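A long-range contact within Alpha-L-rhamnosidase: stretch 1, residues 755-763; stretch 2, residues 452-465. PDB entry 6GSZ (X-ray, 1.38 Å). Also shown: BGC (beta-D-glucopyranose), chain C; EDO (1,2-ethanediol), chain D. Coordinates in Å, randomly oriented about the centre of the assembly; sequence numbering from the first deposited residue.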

# COMPACT_ATOMS: atom_id res chain seq x y z
N GLN A 755 -16.39 13.18 15.77
CA GLN A 755 -17.14 12.48 14.76
C GLN A 755 -16.17 11.70 13.85
O GLN A 755 -16.51 10.65 13.28
CB GLN A 755 -17.97 13.45 13.91
N MET A 756 -14.96 12.25 13.70
CA MET A 756 -13.87 11.63 12.92
C MET A 756 -12.97 10.87 13.90
O MET A 756 -12.10 11.47 14.54
CB MET A 756 -13.08 12.70 12.18
CG MET A 756 -11.99 12.19 11.29
SD MET A 756 -10.80 13.47 10.86
CE MET A 756 -9.81 13.51 12.34
N THR A 757 -13.21 9.56 14.04
CA THR A 757 -12.41 8.70 14.91
C THR A 757 -12.29 7.30 14.31
O THR A 757 -13.32 6.62 14.13
CB THR A 757 -13.00 8.61 16.32
OG1 THR A 757 -13.02 9.92 16.89
CG2 THR A 757 -12.21 7.70 17.23
N SER A 758 -11.08 6.88 14.00
CA SER A 758 -10.78 5.58 13.43
C SER A 758 -9.75 4.86 14.32
O SER A 758 -8.83 5.49 14.89
CB SER A 758 -10.27 5.74 12.01
OG SER A 758 -9.26 4.81 11.68
N PHE A 759 -9.84 3.52 14.35
CA PHE A 759 -8.88 2.69 15.06
C PHE A 759 -7.93 1.98 14.07
O PHE A 759 -7.31 0.97 14.45
CB PHE A 759 -9.58 1.67 15.98
CG PHE A 759 -10.31 2.36 17.10
CD1 PHE A 759 -9.64 2.62 18.27
CD2 PHE A 759 -11.63 2.77 16.97
CE1 PHE A 759 -10.29 3.27 19.31
CE2 PHE A 759 -12.27 3.42 18.01
CZ PHE A 759 -11.60 3.67 19.18
N ASN A 760 -7.78 2.50 12.85
CA ASN A 760 -6.91 1.83 11.89
C ASN A 760 -6.42 2.80 10.82
O ASN A 760 -6.85 2.76 9.67
CB ASN A 760 -7.61 0.63 11.25
CG ASN A 760 -6.67 -0.40 10.68
OD1 ASN A 760 -5.46 -0.15 10.60
ND2 ASN A 760 -7.18 -1.55 10.27
N HIS A 761 -5.49 3.67 11.23
CA HIS A 761 -4.79 4.65 10.37
C HIS A 761 -3.29 4.43 10.54
O HIS A 761 -2.88 4.33 11.69
CB HIS A 761 -5.09 6.08 10.85
CG HIS A 761 -6.19 6.84 10.21
ND1 HIS A 761 -7.52 6.49 10.37
CD2 HIS A 761 -6.17 8.00 9.50
CE1 HIS A 761 -8.26 7.38 9.73
NE2 HIS A 761 -7.45 8.32 9.16
N TYR A 762 -2.51 4.34 9.45
CA TYR A 762 -1.05 4.15 9.60
C TYR A 762 -0.26 5.39 9.98
O TYR A 762 0.93 5.23 10.32
CB TYR A 762 -0.45 3.47 8.36
CG TYR A 762 -0.75 4.04 6.99
CD1 TYR A 762 -0.60 5.37 6.70
CD2 TYR A 762 -1.21 3.22 5.98
CE1 TYR A 762 -0.82 5.87 5.42
CE2 TYR A 762 -1.47 3.70 4.71
CZ TYR A 762 -1.34 5.05 4.44
OH TYR A 762 -1.59 5.51 3.17
N ALA A 763 -0.82 6.61 9.98
CA ALA A 763 0.02 7.79 10.22
C ALA A 763 0.84 7.68 11.49
O ALA A 763 2.03 7.98 11.43
CB ALA A 763 -0.83 9.06 10.23
C2 BGC C . -6.92 11.67 6.81
C3 BGC C . -6.32 13.05 6.90
C4 BGC C . -7.20 14.22 6.52
C5 BGC C . -8.43 14.00 7.27
C6 BGC C . -9.30 15.20 6.93
C1 BGC C . -8.28 11.67 7.49
O1 BGC C . -8.76 10.34 7.51
O2 BGC C . -6.25 10.79 7.69
O3 BGC C . -5.37 13.11 5.97
O4 BGC C . -6.68 15.55 6.74
O5 BGC C . -9.11 12.73 7.02
O6 BGC C . -10.59 14.99 7.52
C1 EDO D . -1.56 -1.21 -7.49
O1 EDO D . -2.92 -1.24 -6.92
C2 EDO D . -0.92 -2.59 -7.64
O2 EDO D . -0.10 -3.01 -6.47
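Stretch 2 452-465: GNFFSIPTDCPQRD

Stretch 2 leaves the end of a helix, Gly452 and Asn453, and continues as loop; stretch 1 has no regular helix or strand. The two backbones have their closest CA pair at His761 and Cys461, 5.3 Å apart. The order of contacts is antiparallel: Asn453 meets Asn760 and Tyr762, and Phe454 meets Tyr762, while Gln463 and Arg464 reach back to Ser758 and Met756. Together the two stretches bury 626 Å².

Only two direct hydrogen bonds cross the contact. Asn453 ND2 donates to Asn760 O at 3.1 Å with a favourable angle of 158°. Gln463 NE2 reaches Ser758 OG at 2.9 Å, but 140° makes this bond weak. That hydroxyl is well used, since it also accepts from Asn760 N at 3.0 Å and pairs with His761 ND1 at 2.8 Å. On stretch 2, Asn453 OD1 accepts from Thr459 OG1 at 2.7 Å and Gln463 OE1 from Arg464 N at 2.8 Å.

Proximity alone does not prove bonding. Asp460 O lies over one face of the His761 ring, 3.3 Å from His761 ND1, where the angle is poor; Arg464 NH1 and Thr757 N, 3.3 Å apart, are both donors. Water 3 accepts from both, from Thr757 N at 2.9 Å and Arg464 NH1 at 3.2 Å. Water 2 accepts from Tyr762 N at 2.9 Å and donates to Asp460 O at 2.6 Å and Thr459 O at 3.0 Å. Water 1 accepts from Tyr762 OH at 2.7 Å and donates to Pro458 O at 2.8 Å.

Glucose also joins the stretches: His761 NE2 donates to BGC O1 at 2.9 Å, and BGC O1 donates to Asp460 OD2 at a very short 2.5 Å. Tyr762 CE2 lies 3.6 Å from Phe454 CE1, an apolar contact, with the ring planes oblique at 51°.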

# COMPACT_ATOMS: atom_id res chain seq x y z
N GLY A 452 -4.08 -3.19 6.40
CA GLY A 452 -5.44 -2.81 6.26
C GLY A 452 -5.67 -1.70 5.23
O GLY A 452 -6.78 -1.55 4.69
N ASN A 453 -4.63 -0.89 5.01
CA ASN A 453 -4.71 0.34 4.27
C ASN A 453 -3.88 0.35 2.98
O ASN A 453 -3.84 1.40 2.29
CB ASN A 453 -4.34 1.50 5.16
CG ASN A 453 -5.40 1.79 6.19
OD1 ASN A 453 -6.50 2.24 5.82
ND2 ASN A 453 -5.11 1.53 7.47
N PHE A 454 -3.30 -0.78 2.58
CA PHE A 454 -2.72 -0.91 1.24
C PHE A 454 -3.68 -1.81 0.46
O PHE A 454 -3.51 -3.01 0.39
CB PHE A 454 -1.28 -1.41 1.32
CG PHE A 454 -0.25 -0.31 1.51
CD1 PHE A 454 -0.25 0.50 2.63
CD2 PHE A 454 0.62 -0.02 0.48
CE1 PHE A 454 0.69 1.52 2.77
CE2 PHE A 454 1.55 1.01 0.62
CZ PHE A 454 1.53 1.80 1.73
N PHE A 455 -4.79 -1.19 0.05
CA PHE A 455 -5.94 -1.93 -0.53
C PHE A 455 -6.26 -1.29 -1.87
O PHE A 455 -7.17 -0.44 -1.92
CB PHE A 455 -7.14 -1.83 0.42
CG PHE A 455 -8.22 -2.87 0.23
CD1 PHE A 455 -9.15 -2.78 -0.81
CD2 PHE A 455 -8.31 -3.96 1.08
CE1 PHE A 455 -10.13 -3.73 -0.98
CE2 PHE A 455 -9.31 -4.91 0.91
CZ PHE A 455 -10.21 -4.80 -0.12
N SER A 456 -5.46 -1.61 -2.90
CA SER A 456 -5.46 -1.03 -4.30
C SER A 456 -4.74 0.34 -4.30
O SER A 456 -3.88 0.55 -5.13
CB SER A 456 -6.87 -1.01 -4.98
OG SER A 456 -6.73 -0.64 -6.31
N ILE A 457 -5.17 1.23 -3.39
CA ILE A 457 -4.60 2.57 -3.16
C ILE A 457 -4.22 2.65 -1.67
O ILE A 457 -4.72 1.86 -0.86
CB ILE A 457 -5.60 3.66 -3.55
CG1 ILE A 457 -6.85 3.61 -2.67
CG2 ILE A 457 -5.94 3.59 -5.03
CD1 ILE A 457 -7.63 4.92 -2.63
N PRO A 458 -3.34 3.58 -1.27
CA PRO A 458 -3.01 3.77 0.13
C PRO A 458 -4.09 4.61 0.80
O PRO A 458 -4.17 5.82 0.59
CB PRO A 458 -1.65 4.48 0.08
CG PRO A 458 -1.69 5.25 -1.24
CD PRO A 458 -2.64 4.51 -2.15
N THR A 459 -4.90 3.93 1.58
CA THR A 459 -6.08 4.55 2.18
C THR A 459 -5.77 5.14 3.56
O THR A 459 -4.87 4.68 4.26
CB THR A 459 -7.26 3.59 2.35
OG1 THR A 459 -6.91 2.45 3.13
CG2 THR A 459 -7.80 3.07 1.04
N ASP A 460 -6.51 6.20 3.93
CA ASP A 460 -6.46 6.71 5.26
C ASP A 460 -6.96 5.69 6.29
O ASP A 460 -6.40 5.52 7.37
CB ASP A 460 -7.24 8.00 5.43
CG ASP A 460 -8.74 7.93 5.13
OD1 ASP A 460 -9.15 7.23 4.18
OD2 ASP A 460 -9.48 8.62 5.89
N CYS A 461 -8.10 5.05 5.96
CA CYS A 461 -8.69 4.07 6.86
C CYS A 461 -9.54 3.09 6.05
O CYS A 461 -9.80 3.33 4.89
CB CYS A 461 -9.54 4.72 7.95
SG CYS A 461 -10.90 5.75 7.34
N PRO A 462 -9.86 1.92 6.62
CA PRO A 462 -10.57 0.87 5.90
C PRO A 462 -11.99 0.58 6.36
O PRO A 462 -12.57 -0.32 5.80
CB PRO A 462 -9.70 -0.35 6.31
CG PRO A 462 -9.38 -0.08 7.77
CD PRO A 462 -9.30 1.43 7.89
N GLN A 463 -12.52 1.35 7.30
CA GLN A 463 -13.77 0.92 7.98
C GLN A 463 -14.94 1.88 7.75
O GLN A 463 -16.05 1.37 7.50
CB GLN A 463 -13.48 0.67 9.46
CG GLN A 463 -13.39 1.90 10.37
CD GLN A 463 -12.24 2.83 10.07
OE1 GLN A 463 -12.29 3.62 9.14
NE2 GLN A 463 -11.17 2.76 10.86
N ARG A 464 -14.76 3.17 7.87
CA ARG A 464 -15.84 4.13 7.80
C ARG A 464 -16.11 4.52 6.34
O ARG A 464 -15.62 3.90 5.40
CB ARG A 464 -15.56 5.34 8.71
CG ARG A 464 -14.43 6.26 8.25
CD ARG A 464 -14.13 7.29 9.31
NE ARG A 464 -13.06 8.19 8.92
CZ ARG A 464 -12.15 8.70 9.74
NH1 ARG A 464 -12.30 8.54 11.05
NH2 ARG A 464 -11.11 9.36 9.23
N ASP A 465 -16.95 5.54 6.19
CA ASP A 465 -17.37 6.08 4.89
C ASP A 465 -16.31 7.01 4.32
O ASP A 465 -16.56 8.14 4.08
CB ASP A 465 -18.73 6.76 5.01
CG ASP A 465 -18.80 7.87 6.04
OD1 ASP A 465 -17.83 8.02 6.83
OD2 ASP A 465 -19.80 8.58 6.06
O HOH W 1 -3.26 7.54 2.55
O HOH W 2 -3.83 5.03 7.01
O HOH W 3 -15.24 8.49 12.21